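Local atomic coordinates of aluminum resistance protein (Clostridium novyi, PDB entry 3I16), a protein that is probably a pyridoxal-5'-phosphate-dependent carbon-sulfur lyase of the methionine gamma-lyase family, apparently involved in aluminum resistance. Residues Asp212-Val217 with Gly234-Ala239; Glu42-Lys47 with Met225-Pro230; Asp76-Val81 with Ser289-Leu294. All coordinates share one frame; numbering follows the deposited sequence.

Overall arrangement
The three contacts lie in a chain of the pyridoxal-phosphate-dependent aminotransferase clan, one of four in the assembly. Contact 1 joins two neighbouring parallel strands of the seven-stranded mixed sheet and stands closer to the cofactor than contact 2, the side chain of Ala239 being about 8 Å from bound pyridoxal-5'-phosphate. Contact 2 ties helix 17-54 to the loop between those same strands, and its Glu229 side chain is about 13 Å from the cofactor. The two meet directly: Ala235 N lies 3.1 Å from Pro230 O, a probable hydrogen bond. Contact 3 pairs two helices, its centre about 16 Å from that of contact 2 and 22 Å from that of contact 1. Contacts 2 and 3 both touch the second subunit.

Contact 1 (Asp212-Val217 with Gly234-Ala239); sequences DIICFV and GADLIA
Cys215 and Asp236 grip each other twice. Cys215 N donates to Asp236 OD2 at 2.7 Å, almost straight at 177°, using the carboxylate lone pair that faces away from the other oxygen. In return Asp236 N donates to Cys215 O at 2.8 Å, in the carbonyl plane. Asp236 CG lies anti to its own carbonyl carbon (chi1 -63°), which turns the carboxylate back toward strand 214-217. OD2 also forms a salt bridge with Lys207 of helix 196-209; the lysine ammonium is shared by two acceptors, Asp236 OD2 and Ile213 O, and would be expected to favour the charged carboxylate.

Cys215 O takes a second, weak bond from Leu237 N. Beyond it the parallel pairing becomes regular: Val217 N donates to Leu237 O at 2.9 Å, and Ala239 N to Val217 O at 3.1 Å. Both acceptors are approached as well by CA-H groups, Ile238 CA standing 3.0 Å from Val217 O. The N-H and C=O groups of strand 214-217 that face the other way pair with strand 177-183, through Ile214 and Phe216.

On one face of the sheet Phe216 CD1 rests 3.7 Å from Leu237 CG, while Ala239 CB meets the edge of the ring; helix 100-111 covers Phe216 and Leu237. On the other, Val217 CB packs 3.8 Å from Ile238 CG2, and helix 196-209 packs on Cys215 through Val203 and Val206. Strand axes 4.7 Å apart at 19°, bridges Phe216-Leu237 and Val217-Ile238, and helices on both faces fit the central sheet of the cofactor-binding domain of fold-type I pyridoxal-phosphate enzymes.

Contact 2 (Glu42-Lys47 with Met225-Pro230); sequences EFNQLK and MDTKEP
Lys47, Asn44 and Phe43 meet Thr227 and its neighbours where, in the fold-type I pyridoxal-phosphate enzyme architecture, helix 17-54 packs against the loop between strands 214-218 and 237-241. Lys47 CB points toward the loop, and CG and CD run on extended; the chain then bends at chi3 (70°). CE comes within 4.0 Å of Thr227 O, and NZ donates to that oxygen at 2.9 Å, from well above the carbonyl plane. NZ also bonds weakly to Asn44 OD1 one helical turn back; a water lies a doubtfully short 2.5 Å from NZ, within bonding distance of Asp226 O and Glu229 OE2. The charge of Glu229, 4.8 Å from NZ at OE2, probably steadies the ammonium; OE2 accepts from Phe224 N, while OE1 is bridged to Arg184.

Phe43 adds an apolar wall: its CD2 lies 3.6 Å from Thr227 CB, the side chains crossing at about a right angle. Leu3 of the second subunit also packs on Thr227. Within the loop, Asp226 OD2 accepts from Lys228 N, an Asx turn. Asn44 ND2 donates to Asp226 O at 2.9 Å and 160°, coming from above the carbonyl plane, though that oxygen is only 7° out of the amide plane.

Contact 3 (Asp76-Val81 with Ser289-Leu294); sequences DSLDAV and SMYQGL. With EDO (1,2-ethanediol), chain M.
Leu78 and Tyr291 carry most of this helix-to-helix contact, as the two largest buried areas, 95 and 83 Å², attest. The aromatic interaction is a CH-pi contact: Leu78 CD1 sits over one face of the Tyr291 ring, 3.9 Å from its centroid and 23° off the normal, displaced toward CD1 and CE1. Leu78 CG anti to the backbone N (chi1 -180°) extends the side chain along the ring, and the two slide past each other in opposite directions, leaving Leu78 CB 3.7 Å from Tyr291 CZ.

Apolar packing continues beside this pair. Leu78 CD2 reaches CB of Met290, a selenomethionine, at 3.7 Å in the modelled conformer given. One turn further along, Val81 CG1 meets Leu294 CD2 at 3.6 Å, and Val81 CG2 approaches the edge of the Tyr291 ring. Helix 17-54 adds Ala51, Phe52 and Val48 around Val81 and Leu294.

Polar groups play a lesser part. Tyr291 OH comes within 3.1 Å of Leu78 N at an angle too poor for a hydrogen bond, and is instead weakly bonded to Gly74 O. Away from helix 73-86, an ethanediol, probably from the crystallisation liquor, lies unusually close, its O2 2.5 Å from Gln292 OE1. Gln292 NE2 donates to Gly249 O of the second subunit, which Tyr291 also touches.

With the axes of segments 76-81 and 289-294 10.9 Å apart and inclined by only 17°, this is buried apolar packing of a near-parallel helix pair, away from the cofactor site, in a fold-type I pyridoxal-phosphate enzyme.

Contact 1 (Asp212-Val217 with Gly234-Ala239)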
ATOM      1  N   ASP B 212     -15.456  12.689 -40.190  1.00 21.19           N
ATOM      2  CA  ASP B 212     -15.460  13.213 -38.826  1.00 22.24           C
ATOM      3  C   ASP B 212     -16.176  12.338 -37.780  1.00 20.42           C
ATOM      4  O   ASP B 212     -16.113  12.656 -36.599  1.00 23.95           O
ATOM      5  CB  ASP B 212     -15.975  14.673 -38.774  1.00 22.06           C
ATOM      6  CG  ASP B 212     -17.450  14.823 -39.151  1.00 31.08           C
ATOM      7  OD1 ASP B 212     -18.175  13.824 -39.346  1.00 35.83           O
ATOM      8  OD2 ASP B 212     -17.892  15.988 -39.257  1.00 46.91           O
ATOM      9  N   ILE B 213     -16.820  11.246 -38.185  1.00 16.97           N
ATOM     10  CA  ILE B 213     -17.508  10.368 -37.217  1.00 14.52           C
ATOM     11  C   ILE B 213     -16.471   9.654 -36.334  1.00 12.73           C
ATOM     12  O   ILE B 213     -15.527   9.045 -36.826  1.00 13.19           O
ATOM     13  CB  ILE B 213     -18.450   9.330 -37.945  1.00 12.01           C
ATOM     14  CG1 ILE B 213     -19.535  10.059 -38.739  1.00 11.99           C
ATOM     15  CG2 ILE B 213     -19.118   8.390 -36.942  1.00 11.17           C
ATOM     16  CD1 ILE B 213     -20.280   9.175 -39.754  1.00 13.88           C
ATOM     17  N   ILE B 214     -16.607   9.772 -35.026  1.00 14.49           N
ATOM     18  CA  ILE B 214     -15.682   9.096 -34.116  1.00 13.92           C
ATOM     19  C   ILE B 214     -16.024   7.597 -34.119  1.00 14.15           C
ATOM     20  O   ILE B 214     -17.176   7.196 -33.898  1.00 12.90           O
ATOM     21  CB  ILE B 214     -15.798   9.644 -32.678  1.00 14.01           C
ATOM     22  CG1 ILE B 214     -15.417  11.118 -32.632  1.00 17.99           C
ATOM     23  CG2 ILE B 214     -14.931   8.850 -31.694  1.00 13.42           C
ATOM     24  CD1 ILE B 214     -14.047  11.445 -33.274  1.00 21.74           C
ATOM     25  N   CYS B 215     -15.031   6.777 -34.425  1.00 14.91           N
ATOM     26  CA  CYS B 215     -15.192   5.335 -34.357  1.00 13.71           C
ATOM     27  C   CYS B 215     -14.627   4.841 -33.026  1.00 14.90           C
ATOM     28  O   CYS B 215     -13.410   4.825 -32.820  1.00 13.16           O
ATOM     29  CB  CYS B 215     -14.525   4.697 -35.552  1.00 14.80           C
ATOM     30  SG  CYS B 215     -15.539   4.957 -37.061  1.00 16.24           S
ATOM     31  N   PHE B 216     -15.541   4.472 -32.127  1.00 13.96           N
ATOM     32  CA  PHE B 216     -15.225   4.016 -30.781  1.00 13.73           C
ATOM     33  C   PHE B 216     -15.405   2.503 -30.600  1.00 12.36           C
ATOM     34  O   PHE B 216     -16.463   1.963 -30.875  1.00 13.49           O
ATOM     35  CB  PHE B 216     -16.105   4.779 -29.772  1.00 14.21           C
ATOM     36  CG  PHE B 216     -15.956   4.320 -28.345  1.00 16.18           C
ATOM     37  CD1 PHE B 216     -14.705   4.299 -27.733  1.00 19.64           C
ATOM     38  CD2 PHE B 216     -17.068   3.992 -27.587  1.00 17.49           C
ATOM     39  CE1 PHE B 216     -14.564   3.887 -26.418  1.00 18.14           C
ATOM     40  CE2 PHE B 216     -16.943   3.598 -26.243  1.00 17.08           C
ATOM     41  CZ  PHE B 216     -15.689   3.553 -25.656  1.00 14.84           C
ATOM     42  N   VAL B 217     -14.366   1.826 -30.120  1.00 14.45           N
ATOM     43  CA  VAL B 217     -14.445   0.385 -29.889  1.00 12.64           C
ATOM     44  C   VAL B 217     -14.286   0.020 -28.427  1.00 12.67           C
ATOM     45  O   VAL B 217     -13.343   0.450 -27.755  1.00 12.07           O
ATOM     46  CB  VAL B 217     -13.369  -0.392 -30.675  1.00 14.07           C
ATOM     47  CG1 VAL B 217     -13.558  -1.916 -30.450  1.00 11.98           C
ATOM     48  CG2 VAL B 217     -13.430  -0.042 -32.160  1.00  8.91           C
ATOM     49  N   GLY B 234      -7.925   1.977 -37.711  1.00 14.96           N
ATOM     50  CA  GLY B 234      -8.709   3.212 -37.811  1.00 14.88           C
ATOM     51  C   GLY B 234      -9.613   3.641 -36.659  1.00 13.09           C
ATOM     52  O   GLY B 234     -10.309   4.635 -36.794  1.00 14.81           O
ATOM     53  N   ALA B 235      -9.617   2.926 -35.541  1.00 13.05           N
ATOM     54  CA  ALA B 235     -10.433   3.312 -34.398  1.00 12.88           C
ATOM     55  C   ALA B 235      -9.879   4.621 -33.855  1.00 16.10           C
ATOM     56  O   ALA B 235      -8.670   4.762 -33.719  1.00 15.60           O
ATOM     57  CB  ALA B 235     -10.390   2.227 -33.302  1.00 14.19           C
ATOM     58  N   ASP B 236     -10.758   5.569 -33.545  1.00 15.87           N
ATOM     59  CA  ASP B 236     -10.348   6.840 -32.968  1.00 14.38           C
ATOM     60  C   ASP B 236     -10.145   6.714 -31.470  1.00 14.11           C
ATOM     61  O   ASP B 236      -9.416   7.497 -30.856  1.00 12.88           O
ATOM     62  CB  ASP B 236     -11.427   7.904 -33.237  1.00 13.59           C
ATOM     63  CG  ASP B 236     -11.622   8.166 -34.724  1.00 16.48           C
ATOM     64  OD1 ASP B 236     -10.736   8.773 -35.335  1.00 17.11           O
ATOM     65  OD2 ASP B 236     -12.657   7.773 -35.286  1.00 17.73           O
ATOM     66  N   LEU B 237     -10.825   5.749 -30.872  1.00 15.14           N
ATOM     67  CA  LEU B 237     -10.798   5.591 -29.424  1.00 13.85           C
ATOM     68  C   LEU B 237     -11.254   4.189 -29.080  1.00 13.88           C
ATOM     69  O   LEU B 237     -12.175   3.657 -29.708  1.00 12.19           O
ATOM     70  CB  LEU B 237     -11.739   6.612 -28.773  1.00 12.68           C
ATOM     71  CG  LEU B 237     -11.861   6.694 -27.246  1.00 16.62           C
ATOM     72  CD1 LEU B 237     -10.568   7.166 -26.599  1.00 10.23           C
ATOM     73  CD2 LEU B 237     -13.007   7.653 -26.822  1.00 12.10           C
ATOM     74  N   ILE B 238     -10.603   3.606 -28.077  1.00 13.89           N
ATOM     75  CA  ILE B 238     -10.948   2.296 -27.568  1.00 14.25           C
ATOM     76  C   ILE B 238     -10.921   2.406 -26.078  1.00 14.14           C
ATOM     77  O   ILE B 238     -10.279   3.300 -25.544  1.00 11.28           O
ATOM     78  CB  ILE B 238      -9.970   1.165 -28.010  1.00 14.65           C
ATOM     79  CG1 ILE B 238      -8.533   1.402 -27.502  1.00 16.23           C
ATOM     80  CG2 ILE B 238      -9.984   1.008 -29.526  1.00 17.29           C
ATOM     81  CD1 ILE B 238      -7.598   0.229 -27.809  1.00 12.16           C
ATOM     82  N   ALA B 239     -11.613   1.490 -25.406  1.00 13.77           N
ATOM     83  CA  ALA B 239     -11.638   1.461 -23.959  1.00 12.91           C
ATOM     84  C   ALA B 239     -11.693   0.042 -23.478  1.00 13.91           C
ATOM     85  O   ALA B 239     -12.217  -0.829 -24.195  1.00 13.76           O
ATOM     86  CB  ALA B 239     -12.857   2.236 -23.416  1.00 11.60           C
TER

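Contact 2 (Glu42-Lys47 with Met225-Pro230)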
ATOM      1  N   GLU B  42       4.446 -14.008 -29.235  1.00 11.14           N
ATOM      2  CA  GLU B  42       5.817 -13.589 -29.412  1.00 12.98           C
ATOM      3  C   GLU B  42       5.882 -12.143 -29.933  1.00 13.65           C
ATOM      4  O   GLU B  42       6.614 -11.306 -29.394  1.00 12.76           O
ATOM      5  CB  GLU B  42       6.469 -14.527 -30.420  1.00 12.22           C
ATOM      6  CG  GLU B  42       7.899 -14.261 -30.692  1.00 15.63           C
ATOM      7  CD  GLU B  42       8.457 -15.296 -31.630  1.00 21.95           C
ATOM      8  OE1 GLU B  42       8.053 -15.297 -32.819  1.00 17.43           O
ATOM      9  OE2 GLU B  42       9.294 -16.102 -31.167  1.00 18.82           O
ATOM     10  N   PHE B  43       5.145 -11.864 -31.010  1.00 13.90           N
ATOM     11  CA  PHE B  43       5.107 -10.499 -31.560  1.00 12.74           C
ATOM     12  C   PHE B  43       4.614  -9.499 -30.510  1.00 14.06           C
ATOM     13  O   PHE B  43       5.199  -8.406 -30.334  1.00 13.04           O
ATOM     14  CB  PHE B  43       4.178 -10.401 -32.755  1.00 14.15           C
ATOM     15  CG  PHE B  43       4.111  -9.017 -33.328  1.00 14.44           C
ATOM     16  CD1 PHE B  43       5.020  -8.606 -34.289  1.00 15.18           C
ATOM     17  CD2 PHE B  43       3.180  -8.124 -32.875  1.00 11.34           C
ATOM     18  CE1 PHE B  43       4.974  -7.357 -34.800  1.00 14.05           C
ATOM     19  CE2 PHE B  43       3.142  -6.842 -33.378  1.00 14.70           C
ATOM     20  CZ  PHE B  43       4.034  -6.468 -34.350  1.00 16.53           C
ATOM     21  N   ASN B  44       3.524  -9.872 -29.836  1.00 13.33           N
ATOM     22  CA  ASN B  44       2.921  -8.993 -28.844  1.00 12.89           C
ATOM     23  C   ASN B  44       3.833  -8.763 -27.649  1.00 12.75           C
ATOM     24  O   ASN B  44       3.821  -7.700 -27.083  1.00 14.11           O
ATOM     25  CB  ASN B  44       1.526  -9.489 -28.404  1.00 12.26           C
ATOM     26  CG  ASN B  44       0.432  -9.261 -29.478  1.00 14.29           C
ATOM     27  OD1 ASN B  44       0.564  -8.390 -30.341  1.00 16.90           O
ATOM     28  ND2 ASN B  44      -0.648 -10.042 -29.413  1.00 11.42           N
ATOM     29  N   GLN B  45       4.646  -9.739 -27.285  1.00 12.88           N
ATOM     30  CA  GLN B  45       5.546  -9.560 -26.179  1.00 13.47           C
ATOM     31  C   GLN B  45       6.584  -8.513 -26.593  1.00 12.53           C
ATOM     32  O   GLN B  45       6.955  -7.643 -25.807  1.00 15.68           O
ATOM     33  CB  GLN B  45       6.249 -10.880 -25.808  1.00 13.56           C
ATOM     34  CG  GLN B  45       7.193 -10.746 -24.599  1.00 15.68           C
ATOM     35  CD  GLN B  45       6.450 -10.586 -23.299  1.00 13.80           C
ATOM     36  OE1 GLN B  45       5.986 -11.566 -22.732  1.00 21.32           O
ATOM     37  NE2 GLN B  45       6.367  -9.360 -22.794  1.00  9.48           N
ATOM     38  N   LEU B  46       7.073  -8.621 -27.824  1.00 11.82           N
ATOM     39  CA  LEU B  46       8.075  -7.687 -28.337  1.00 14.00           C
ATOM     40  C   LEU B  46       7.497  -6.269 -28.469  1.00 12.47           C
ATOM     41  O   LEU B  46       8.161  -5.292 -28.132  1.00 10.55           O
ATOM     42  CB  LEU B  46       8.613  -8.196 -29.670  1.00 13.72           C
ATOM     43  CG  LEU B  46       9.632  -7.357 -30.409  1.00 15.18           C
ATOM     44  CD1 LEU B  46      10.874  -7.050 -29.542  1.00 14.83           C
ATOM     45  CD2 LEU B  46       9.991  -8.092 -31.672  1.00  9.71           C
ATOM     46  N   LYS B  47       6.249  -6.181 -28.917  1.00 12.51           N
ATOM     47  CA  LYS B  47       5.531  -4.903 -29.029  1.00 13.91           C
ATOM     48  C   LYS B  47       5.485  -4.181 -27.675  1.00 13.75           C
ATOM     49  O   LYS B  47       5.792  -2.976 -27.573  1.00 12.74           O
ATOM     50  CB  LYS B  47       4.107  -5.150 -29.556  1.00 14.60           C
ATOM     51  CG  LYS B  47       3.219  -3.910 -29.632  1.00 20.95           C
ATOM     52  CD  LYS B  47       1.947  -4.131 -30.456  1.00 20.25           C
ATOM     53  CE  LYS B  47       0.931  -5.049 -29.825  1.00 15.18           C
ATOM     54  NZ  LYS B  47      -0.229  -5.216 -30.727  1.00 18.48           N
HETATM   55  N   MSE B 225      -5.168 -10.543 -28.623  1.00 13.76           N
HETATM   56  CA  MSE B 225      -5.672 -11.705 -29.356  1.00 15.07           C
HETATM   57  C   MSE B 225      -5.058 -11.769 -30.751  1.00 15.63           C
HETATM   58  O   MSE B 225      -4.998 -12.845 -31.370  1.00 16.72           O
HETATM   59  CB  MSE B 225      -7.189 -11.660 -29.484  1.00 13.20           C
HETATM   60  CG  MSE B 225      -7.958 -11.774 -28.197  1.00 17.12           C
HETATM   61 SE   MSE B 225      -7.792 -13.491 -27.299  0.75 11.19          SE
HETATM   62  CE  MSE B 225      -6.200 -13.130 -26.281  1.00  8.77           C
ATOM     63  N   ASP B 226      -4.627 -10.614 -31.252  1.00 12.91           N
ATOM     64  CA  ASP B 226      -4.055 -10.520 -32.575  1.00 15.11           C
ATOM     65  C   ASP B 226      -2.847  -9.618 -32.416  1.00 14.73           C
ATOM     66  O   ASP B 226      -2.623  -9.068 -31.339  1.00 14.68           O
ATOM     67  CB  ASP B 226      -5.095  -9.927 -33.551  1.00 17.04           C
ATOM     68  CG  ASP B 226      -4.677 -10.027 -35.005  1.00 19.91           C
ATOM     69  OD1 ASP B 226      -4.458 -11.141 -35.493  1.00 31.32           O
ATOM     70  OD2 ASP B 226      -4.541  -8.982 -35.653  1.00 26.98           O
ATOM     71  N   THR B 227      -2.050  -9.496 -33.472  1.00 14.25           N
ATOM     72  CA  THR B 227      -0.888  -8.633 -33.459  1.00 13.19           C
ATOM     73  C   THR B 227      -1.322  -7.175 -33.647  1.00 15.71           C
ATOM     74  O   THR B 227      -0.538  -6.261 -33.367  1.00 14.16           O
ATOM     75  CB  THR B 227       0.131  -9.006 -34.546  1.00 14.75           C
ATOM     76  OG1 THR B 227      -0.511  -8.957 -35.816  1.00 15.63           O
ATOM     77  CG2 THR B 227       0.665 -10.408 -34.322  1.00 12.01           C
ATOM     78  N   LYS B 228      -2.544  -6.971 -34.136  1.00 14.76           N
ATOM     79  CA  LYS B 228      -3.132  -5.639 -34.265  1.00 16.88           C
ATOM     80  C   LYS B 228      -4.253  -5.420 -33.247  1.00 16.13           C
ATOM     81  O   LYS B 228      -4.872  -6.366 -32.757  1.00 18.55           O
ATOM     82  CB  LYS B 228      -3.725  -5.439 -35.667  1.00 18.76           C
ATOM     83  CG  LYS B 228      -2.711  -5.389 -36.787  1.00 18.36           C
ATOM     84  CD  LYS B 228      -3.350  -4.907 -38.084  1.00 22.80           C
ATOM     85  CE  LYS B 228      -2.302  -4.656 -39.146  1.00 23.62           C
ATOM     86  NZ  LYS B 228      -1.519  -5.879 -39.399  1.00 27.65           N
ATOM     87  N   GLU B 229      -4.513  -4.155 -32.955  1.00 16.57           N
ATOM     88  CA  GLU B 229      -5.628  -3.749 -32.095  1.00 15.29           C
ATOM     89  C   GLU B 229      -6.538  -2.856 -32.966  1.00 16.70           C
ATOM     90  O   GLU B 229      -6.172  -2.493 -34.094  1.00 15.64           O
ATOM     91  CB  GLU B 229      -5.110  -3.033 -30.861  1.00 12.67           C
ATOM     92  CG  GLU B 229      -4.311  -3.948 -29.902  1.00 12.21           C
ATOM     93  CD  GLU B 229      -5.149  -5.035 -29.233  1.00 14.65           C
ATOM     94  OE1 GLU B 229      -6.354  -4.815 -29.012  1.00 19.02           O
ATOM     95  OE2 GLU B 229      -4.586  -6.108 -28.890  1.00 17.04           O
ATOM     96  N   PRO B 230      -7.731  -2.506 -32.460  1.00 17.68           N
ATOM     97  CA  PRO B 230      -8.625  -1.714 -33.313  1.00 15.48           C
ATOM     98  C   PRO B 230      -8.047  -0.363 -33.708  1.00 14.83           C
ATOM     99  O   PRO B 230      -8.412   0.167 -34.754  1.00 14.62           O
ATOM    100  CB  PRO B 230      -9.873  -1.541 -32.455  1.00 15.55           C
ATOM    101  CG  PRO B 230      -9.866  -2.721 -31.555  1.00 18.79           C
ATOM    102  CD  PRO B 230      -8.407  -2.963 -31.237  1.00 16.42           C
TER
HETATM  103  O   HOH W   1      -1.985  -6.771 -29.762  1.00 12.57           O

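Contact 3 (Asp76-Val81 with Ser289-Leu294)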
ATOM      1  N   ASP B  76       2.092   9.350 -15.864  1.00 15.81           N
ATOM      2  CA  ASP B  76       2.244   9.959 -17.181  1.00 17.18           C
ATOM      3  C   ASP B  76       2.991   9.052 -18.153  1.00 15.36           C
ATOM      4  O   ASP B  76       2.637   8.990 -19.312  1.00 17.09           O
ATOM      5  CB  ASP B  76       2.987  11.301 -17.078  1.00 18.48           C
ATOM      6  CG  ASP B  76       2.213  12.352 -16.279  1.00 22.75           C
ATOM      7  OD1 ASP B  76       0.997  12.169 -16.030  1.00 25.40           O
ATOM      8  OD2 ASP B  76       2.843  13.362 -15.898  1.00 29.20           O
ATOM      9  N   SER B  77       4.036   8.379 -17.687  1.00 13.88           N
ATOM     10  CA  SER B  77       4.798   7.492 -18.549  1.00 13.80           C
ATOM     11  C   SER B  77       4.008   6.215 -18.886  1.00 14.08           C
ATOM     12  O   SER B  77       4.204   5.646 -19.947  1.00 15.26           O
ATOM     13  CB  SER B  77       6.165   7.168 -17.951  1.00 13.11           C
ATOM     14  OG  SER B  77       6.983   8.347 -17.905  1.00 10.93           O
ATOM     15  N   LEU B  78       3.092   5.795 -18.010  1.00 14.77           N
ATOM     16  CA  LEU B  78       2.282   4.603 -18.274  1.00 14.39           C
ATOM     17  C   LEU B  78       1.276   4.889 -19.401  1.00 14.96           C
ATOM     18  O   LEU B  78       1.022   4.024 -20.244  1.00 16.70           O
ATOM     19  CB  LEU B  78       1.565   4.122 -17.000  1.00 16.72           C
ATOM     20  CG  LEU B  78       0.688   2.876 -17.148  1.00 14.15           C
ATOM     21  CD1 LEU B  78       1.556   1.697 -17.646  1.00 13.24           C
ATOM     22  CD2 LEU B  78      -0.030   2.553 -15.813  1.00 16.60           C
ATOM     23  N   ASP B  79       0.717   6.098 -19.415  1.00 13.60           N
ATOM     24  CA  ASP B  79      -0.162   6.511 -20.499  1.00 13.99           C
ATOM     25  C   ASP B  79       0.602   6.483 -21.835  1.00 13.02           C
ATOM     26  O   ASP B  79       0.080   5.989 -22.851  1.00 11.09           O
ATOM     27  CB  ASP B  79      -0.734   7.901 -20.268  1.00 14.13           C
ATOM     28  CG  ASP B  79      -1.748   7.954 -19.132  1.00 18.48           C
ATOM     29  OD1 ASP B  79      -2.222   6.904 -18.640  1.00 15.48           O
ATOM     30  OD2 ASP B  79      -2.054   9.080 -18.697  1.00 16.68           O
ATOM     31  N   ALA B  80       1.843   6.958 -21.805  1.00 10.58           N
ATOM     32  CA  ALA B  80       2.700   6.992 -22.987  1.00  9.69           C
ATOM     33  C   ALA B  80       3.046   5.600 -23.463  1.00 11.32           C
ATOM     34  O   ALA B  80       3.068   5.343 -24.671  1.00 11.31           O
ATOM     35  CB  ALA B  80       3.994   7.814 -22.702  1.00  8.08           C
ATOM     36  N   VAL B  81       3.340   4.698 -22.526  1.00 11.96           N
ATOM     37  CA  VAL B  81       3.611   3.299 -22.896  1.00 12.85           C
ATOM     38  C   VAL B  81       2.378   2.670 -23.562  1.00 13.10           C
ATOM     39  O   VAL B  81       2.508   1.987 -24.581  1.00 12.80           O
ATOM     40  CB  VAL B  81       4.063   2.448 -21.686  1.00 12.37           C
ATOM     41  CG1 VAL B  81       4.094   0.965 -22.035  1.00  9.12           C
ATOM     42  CG2 VAL B  81       5.437   2.914 -21.193  1.00  8.66           C
ATOM     43  N   SER B 289       2.278  -2.300 -10.342  1.00 13.92           N
ATOM     44  CA  SER B 289       1.517  -3.493 -10.719  1.00 15.03           C
ATOM     45  C   SER B 289       0.828  -3.298 -12.067  1.00 15.68           C
ATOM     46  O   SER B 289       0.542  -4.285 -12.783  1.00 14.96           O
ATOM     47  CB  SER B 289       0.493  -3.855  -9.629  1.00 15.68           C
ATOM     48  OG  SER B 289      -0.535  -2.880  -9.572  1.00 24.51           O
HETATM   49  N   MSE B 290       0.534  -2.044 -12.417  1.00 14.49           N
HETATM   50  CA  MSE B 290      -0.082  -1.768 -13.723  0.50 14.95           C
HETATM   51  C   MSE B 290       0.928  -1.924 -14.845  1.00 14.21           C
HETATM   52  O   MSE B 290       0.601  -2.490 -15.898  1.00 14.29           O
HETATM   53  CB  MSE B 290      -0.738  -0.406 -13.768  0.50 14.23           C
HETATM   54  CG  MSE B 290      -2.092  -0.413 -13.114  0.50 15.48           C
HETATM   55 SE   MSE B 290      -2.857   1.331 -13.200  0.38 16.62          SE
HETATM   56  CE  MSE B 290      -2.110   2.079 -11.558  0.50 18.04           C
ATOM     57  N   TYR B 291       2.149  -1.445 -14.624  1.00 14.55           N
ATOM     58  CA  TYR B 291       3.232  -1.630 -15.600  1.00 15.64           C
ATOM     59  C   TYR B 291       3.538  -3.133 -15.736  1.00 15.41           C
ATOM     60  O   TYR B 291       3.595  -3.705 -16.854  1.00 15.45           O
ATOM     61  CB  TYR B 291       4.534  -0.954 -15.153  1.00 15.36           C
ATOM     62  CG  TYR B 291       4.670   0.546 -15.388  1.00 14.55           C
ATOM     63  CD1 TYR B 291       4.967   1.037 -16.654  1.00 13.93           C
ATOM     64  CD2 TYR B 291       4.587   1.462 -14.341  1.00 15.23           C
ATOM     65  CE1 TYR B 291       5.132   2.390 -16.883  1.00 12.86           C
ATOM     66  CE2 TYR B 291       4.736   2.834 -14.566  1.00 18.67           C
ATOM     67  CZ  TYR B 291       5.015   3.286 -15.850  1.00 17.30           C
ATOM     68  OH  TYR B 291       5.201   4.635 -16.121  1.00 14.18           O
ATOM     69  N   GLN B 292       3.740  -3.778 -14.591  1.00 15.03           N
ATOM     70  CA  GLN B 292       4.096  -5.193 -14.609  1.00 15.52           C
ATOM     71  C   GLN B 292       3.011  -6.064 -15.262  1.00 14.63           C
ATOM     72  O   GLN B 292       3.322  -6.994 -16.009  1.00 13.84           O
ATOM     73  CB  GLN B 292       4.454  -5.704 -13.217  1.00 15.07           C
ATOM     74  CG  GLN B 292       5.220  -7.020 -13.298  1.00 20.01           C
ATOM     75  CD  GLN B 292       5.736  -7.529 -11.988  1.00 19.98           C
ATOM     76  OE1 GLN B 292       5.505  -6.939 -10.933  1.00 20.32           O
ATOM     77  NE2 GLN B 292       6.465  -8.651 -12.047  1.00 20.29           N
ATOM     78  N   GLY B 293       1.748  -5.726 -14.996  1.00 14.60           N
ATOM     79  CA  GLY B 293       0.611  -6.415 -15.581  1.00 13.77           C
ATOM     80  C   GLY B 293       0.558  -6.283 -17.092  1.00 13.80           C
ATOM     81  O   GLY B 293       0.305  -7.258 -17.794  1.00 12.75           O
ATOM     82  N   LEU B 294       0.806  -5.083 -17.608  1.00 14.16           N
ATOM     83  CA  LEU B 294       0.839  -4.891 -19.073  1.00 12.17           C
ATOM     84  C   LEU B 294       1.913  -5.769 -19.703  1.00 12.95           C
ATOM     85  O   LEU B 294       1.717  -6.371 -20.778  1.00 13.89           O
ATOM     86  CB  LEU B 294       1.140  -3.426 -19.428  1.00 14.90           C
ATOM     87  CG  LEU B 294       1.388  -3.089 -20.906  1.00 11.24           C
ATOM     88  CD1 LEU B 294       0.171  -3.447 -21.734  1.00 10.04           C
ATOM     89  CD2 LEU B 294       1.753  -1.623 -21.058  1.00 13.17           C
TER
HETATM   90  C1  EDO M 430       3.802  -7.029  -7.761  1.00 48.05           C
HETATM   91  O1  EDO M 430       4.724  -6.647  -6.719  1.00 43.04           O
HETATM   92  C2  EDO M 430       3.465  -5.870  -8.692  1.00 46.62           C
HETATM   93  O2  EDO M 430       4.660  -5.282  -9.215  1.00 44.22           O